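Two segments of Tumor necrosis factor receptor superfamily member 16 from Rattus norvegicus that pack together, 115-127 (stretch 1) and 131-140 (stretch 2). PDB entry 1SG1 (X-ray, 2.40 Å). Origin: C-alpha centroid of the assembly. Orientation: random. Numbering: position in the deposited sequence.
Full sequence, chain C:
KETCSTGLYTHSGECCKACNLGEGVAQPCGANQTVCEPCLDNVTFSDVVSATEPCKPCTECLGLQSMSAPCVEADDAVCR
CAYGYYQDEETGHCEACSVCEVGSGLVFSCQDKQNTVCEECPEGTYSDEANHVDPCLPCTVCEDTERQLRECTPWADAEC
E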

# COMPACT_ATOMS: atom_id res chain seq x y z
N ASN C 115 1.69 -12.40 14.75
CA ASN C 115 0.35 -12.52 15.32
C ASN C 115 0.25 -11.40 16.36
O ASN C 115 1.25 -10.94 16.90
CB ASN C 115 0.14 -13.88 15.98
CG ASN C 115 -1.21 -14.01 16.68
OD1 ASN C 115 -2.22 -13.46 16.23
ND2 ASN C 115 -1.24 -14.74 17.76
N THR C 116 -0.99 -10.96 16.58
CA THR C 116 -1.34 -9.93 17.55
C THR C 116 -0.67 -10.11 18.90
O THR C 116 -0.76 -11.19 19.49
CB THR C 116 -2.84 -9.95 17.84
OG1 THR C 116 -3.57 -9.92 16.62
CG2 THR C 116 -3.23 -8.77 18.70
N VAL C 117 0.00 -9.07 19.38
CA VAL C 117 0.61 -9.08 20.71
C VAL C 117 -0.31 -8.26 21.63
O VAL C 117 -0.39 -7.03 21.49
CB VAL C 117 1.97 -8.38 20.75
CG1 VAL C 117 2.45 -8.31 22.20
CG2 VAL C 117 2.96 -9.13 19.89
N CYS C 118 -1.00 -8.93 22.55
CA CYS C 118 -1.91 -8.23 23.46
C CYS C 118 -1.34 -7.82 24.82
O CYS C 118 -0.24 -8.17 25.18
CB CYS C 118 -3.17 -9.04 23.70
SG CYS C 118 -4.15 -9.25 22.19
N GLU C 119 -2.16 -7.10 25.57
CA GLU C 119 -1.77 -6.59 26.88
C GLU C 119 -2.96 -6.49 27.82
O GLU C 119 -4.05 -6.08 27.43
CB GLU C 119 -1.17 -5.21 26.67
CG GLU C 119 -0.82 -4.41 27.88
CD GLU C 119 -0.28 -3.05 27.48
OE1 GLU C 119 -1.03 -2.25 26.87
OE2 GLU C 119 0.90 -2.79 27.76
N GLU C 120 -2.75 -6.91 29.07
CA GLU C 120 -3.78 -6.83 30.09
C GLU C 120 -3.66 -5.34 30.38
O GLU C 120 -2.55 -4.84 30.62
CB GLU C 120 -3.36 -7.65 31.30
CG GLU C 120 -4.49 -8.25 32.11
CD GLU C 120 -5.27 -9.30 31.35
OE1 GLU C 120 -4.65 -10.04 30.54
OE2 GLU C 120 -6.50 -9.40 31.56
N CYS C 121 -4.79 -4.62 30.33
CA CYS C 121 -4.82 -3.18 30.55
C CYS C 121 -4.21 -2.77 31.88
O CYS C 121 -4.55 -3.29 32.95
CB CYS C 121 -6.26 -2.66 30.43
SG CYS C 121 -6.94 -2.73 28.73
N PRO C 122 -3.27 -1.83 31.84
CA PRO C 122 -2.64 -1.38 33.07
C PRO C 122 -3.53 -0.50 33.93
O PRO C 122 -4.66 -0.16 33.55
CB PRO C 122 -1.39 -0.65 32.58
CG PRO C 122 -1.85 -0.06 31.31
CD PRO C 122 -2.66 -1.17 30.67
N GLU C 123 -3.02 -0.14 35.10
CA GLU C 123 -3.72 0.70 36.05
C GLU C 123 -4.11 1.97 35.33
O GLU C 123 -3.27 2.60 34.72
CB GLU C 123 -2.81 1.04 37.23
CG GLU C 123 -3.38 0.70 38.60
CD GLU C 123 -2.67 -0.48 39.27
OE1 GLU C 123 -1.46 -0.35 39.59
OE2 GLU C 123 -3.33 -1.53 39.48
N GLY C 124 -5.38 2.34 35.40
CA GLY C 124 -5.83 3.56 34.78
C GLY C 124 -6.37 3.50 33.37
O GLY C 124 -6.73 4.53 32.81
N THR C 125 -6.43 2.30 32.78
CA THR C 125 -6.95 2.15 31.42
C THR C 125 -7.91 0.99 31.29
O THR C 125 -8.01 0.15 32.18
CB THR C 125 -5.81 1.96 30.36
OG1 THR C 125 -5.23 0.66 30.49
CG2 THR C 125 -4.74 3.03 30.53
N TYR C 126 -8.62 0.94 30.17
CA TYR C 126 -9.58 -0.11 29.96
C TYR C 126 -9.66 -0.45 28.50
O TYR C 126 -9.07 0.23 27.65
CB TYR C 126 -10.97 0.36 30.40
CG TYR C 126 -11.56 1.38 29.45
CD1 TYR C 126 -11.02 2.66 29.35
CD2 TYR C 126 -12.62 1.04 28.61
CE1 TYR C 126 -11.52 3.58 28.43
CE2 TYR C 126 -13.13 1.95 27.69
CZ TYR C 126 -12.57 3.22 27.60
OH TYR C 126 -13.08 4.13 26.70
N SER C 127 -10.40 -1.51 28.21
CA SER C 127 -10.62 -1.95 26.86
C SER C 127 -12.04 -2.42 26.87
O SER C 127 -12.39 -3.36 27.56
CB SER C 127 -9.69 -3.09 26.44
OG SER C 127 -9.97 -3.48 25.10
N ASN C 131 -10.98 -7.27 20.03
CA ASN C 131 -10.49 -7.17 18.68
C ASN C 131 -8.99 -7.08 18.66
O ASN C 131 -8.34 -7.22 19.68
CB ASN C 131 -11.13 -5.97 17.96
CG ASN C 131 -11.02 -4.68 18.74
OD1 ASN C 131 -9.92 -4.20 19.01
ND2 ASN C 131 -12.16 -4.10 19.08
N HIS C 132 -8.41 -6.84 17.50
CA HIS C 132 -6.97 -6.75 17.45
C HIS C 132 -6.49 -5.44 16.85
O HIS C 132 -5.51 -5.41 16.14
CB HIS C 132 -6.39 -7.95 16.70
CG HIS C 132 -6.90 -8.11 15.31
ND1 HIS C 132 -6.34 -7.46 14.23
CD2 HIS C 132 -7.93 -8.83 14.82
CE1 HIS C 132 -7.01 -7.76 13.14
NE2 HIS C 132 -7.99 -8.59 13.47
N VAL C 133 -7.17 -4.35 17.18
CA VAL C 133 -6.81 -3.03 16.69
C VAL C 133 -6.87 -1.99 17.78
O VAL C 133 -6.21 -0.96 17.69
CB VAL C 133 -7.73 -2.57 15.53
CG1 VAL C 133 -7.59 -3.49 14.35
CG2 VAL C 133 -9.16 -2.55 15.99
N ASP C 134 -7.68 -2.26 18.81
CA ASP C 134 -7.87 -1.32 19.91
C ASP C 134 -6.93 -1.44 21.09
O ASP C 134 -6.84 -2.49 21.71
CB ASP C 134 -9.30 -1.40 20.45
CG ASP C 134 -10.30 -0.72 19.56
OD1 ASP C 134 -9.94 0.32 18.96
OD2 ASP C 134 -11.45 -1.19 19.46
N PRO C 135 -6.21 -0.35 21.41
CA PRO C 135 -5.28 -0.31 22.53
C PRO C 135 -6.07 0.05 23.78
O PRO C 135 -7.20 0.51 23.69
CB PRO C 135 -4.30 0.77 22.11
CG PRO C 135 -5.18 1.74 21.41
CD PRO C 135 -6.13 0.88 20.61
N CYS C 136 -5.50 -0.18 24.96
CA CYS C 136 -6.18 0.16 26.21
C CYS C 136 -6.29 1.67 26.25
O CYS C 136 -5.36 2.38 25.88
CB CYS C 136 -5.40 -0.39 27.40
SG CYS C 136 -5.37 -2.22 27.52
N LEU C 137 -7.43 2.17 26.68
CA LEU C 137 -7.65 3.60 26.70
C LEU C 137 -7.61 4.22 28.09
O LEU C 137 -7.80 3.54 29.10
CB LEU C 137 -9.00 3.92 26.04
CG LEU C 137 -9.15 3.50 24.57
CD1 LEU C 137 -10.41 4.11 24.02
CD2 LEU C 137 -7.98 3.98 23.75
N PRO C 138 -7.31 5.52 28.15
CA PRO C 138 -7.26 6.18 29.45
C PRO C 138 -8.67 6.41 29.99
O PRO C 138 -9.55 6.88 29.28
CB PRO C 138 -6.47 7.47 29.16
CG PRO C 138 -6.71 7.72 27.73
CD PRO C 138 -6.65 6.34 27.12
N CYS C 139 -8.87 6.04 31.24
CA CYS C 139 -10.17 6.17 31.90
C CYS C 139 -10.72 7.59 31.93
O CYS C 139 -9.97 8.56 31.99
CB CYS C 139 -10.09 5.67 33.34
SG CYS C 139 -9.80 3.90 33.66
N THR C 140 -12.05 7.69 31.87
CA THR C 140 -12.71 8.98 31.98
C THR C 140 -12.75 9.31 33.48
O THR C 140 -13.07 8.46 34.30
CB THR C 140 -14.18 8.92 31.51
OG1 THR C 140 -14.23 8.96 30.08
CG2 THR C 140 -14.98 10.08 32.07
O HOH W 1 -2.99 -1.36 24.78

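The two stretches are joined by one disulfide, a short antiparallel pairing of backbone, and a bridging water. Together they bury 564 Å², both sides summed. The chain is a tumor necrosis factor receptor superfamily member, a family known for cysteine-rich repeats.

Asn-115 does not touch stretch 2. Thr-116 makes the first contact. The CA-to-CB bond of Thr-116 points toward stretch 2, and OG1 of Thr-116 lies 3.4 Å from CB of His-132. This is a packing contact. The hydroxyl is satisfied by a hydrogen bond elsewhere in the structure. The CB of His-132 points toward stretch 1, while its ring leads away.

Val-117 is out of reach. Cys-118 is bonded covalently elsewhere in the structure and makes no contact here. The CA-to-CB bond of Glu-119 points toward stretch 2, and the chain is extended through chi1 and chi2, both t. Water 1 closes the remaining gap. The O of water 1 donates to OE1 of Glu-119 at 3.0 Å and accepts from N of Cys-136 at 2.8 Å. The carboxylate thus reaches a backbone amide without touching it. Glu-120 points away and stays exposed.

Cys-121 is the covalent anchor. SG of Cys-121 is bonded to SG of Cys-136 at 2.0 Å, with chi3 at -87°, close to the value favoured by an unstrained disulfide. Both cysteines are m rotamers. Cys-136 is buried and has 108 Å² covered by stretch 1, the largest such area of any residue in the pair. Pro-122 adds a light apolar contact, with CD of Pro-122 4.3 Å from SG of Cys-136.

A type II turn runs from Pro-122 to Thr-125. It is closed by N of Thr-125, which donates to O of Pro-122 at 3.1 Å. OG1 of Thr-125 donates to O of Pro-122 as well, at 3.2 Å. Glu-123 projects away from stretch 2. Gly-124 has phi/psi of 93/1, where a CB would be jammed against the carbonyl oxygen of Glu-123. Glycine fits because it has none. O of Gly-124 accepts a hydrogen bond from N of Cys-139 at 3.1 Å, nearly straight at 169°.

The strand pairing follows. Thr-125 faces Pro-138 as a non-hydrogen-bonded pair, CA to CA 4.5 Å, so the proline's lack of an amide hydrogen costs no bond here. Their side chains share one face of the sheet. Thr-125 is buried, and OG1 of Thr-125 also packs 3.3 Å from CB of Cys-136.

Tyr-126 and Leu-137 form the hydrogen-bonded pair. N of Leu-137 donates to O of Tyr-126 at 2.7 Å. N of Tyr-126 donates to O of Leu-137 at 2.9 Å, though the position of that acceptor is less certain. CA of Cys-136 also lies 3.2 Å from O of Tyr-126, a CA-H...O contact. The side chains of Tyr-126 and Leu-137 lie on the face opposite Thr-125 and Pro-138. CE1 of Tyr-126 packs 3.5 Å from CB of Leu-137, and O of Pro-138 sits at the ring edge. Tyr-126 has 85 Å² covered by stretch 2. Ser-127 ends the stretch, buried but without a direct contact.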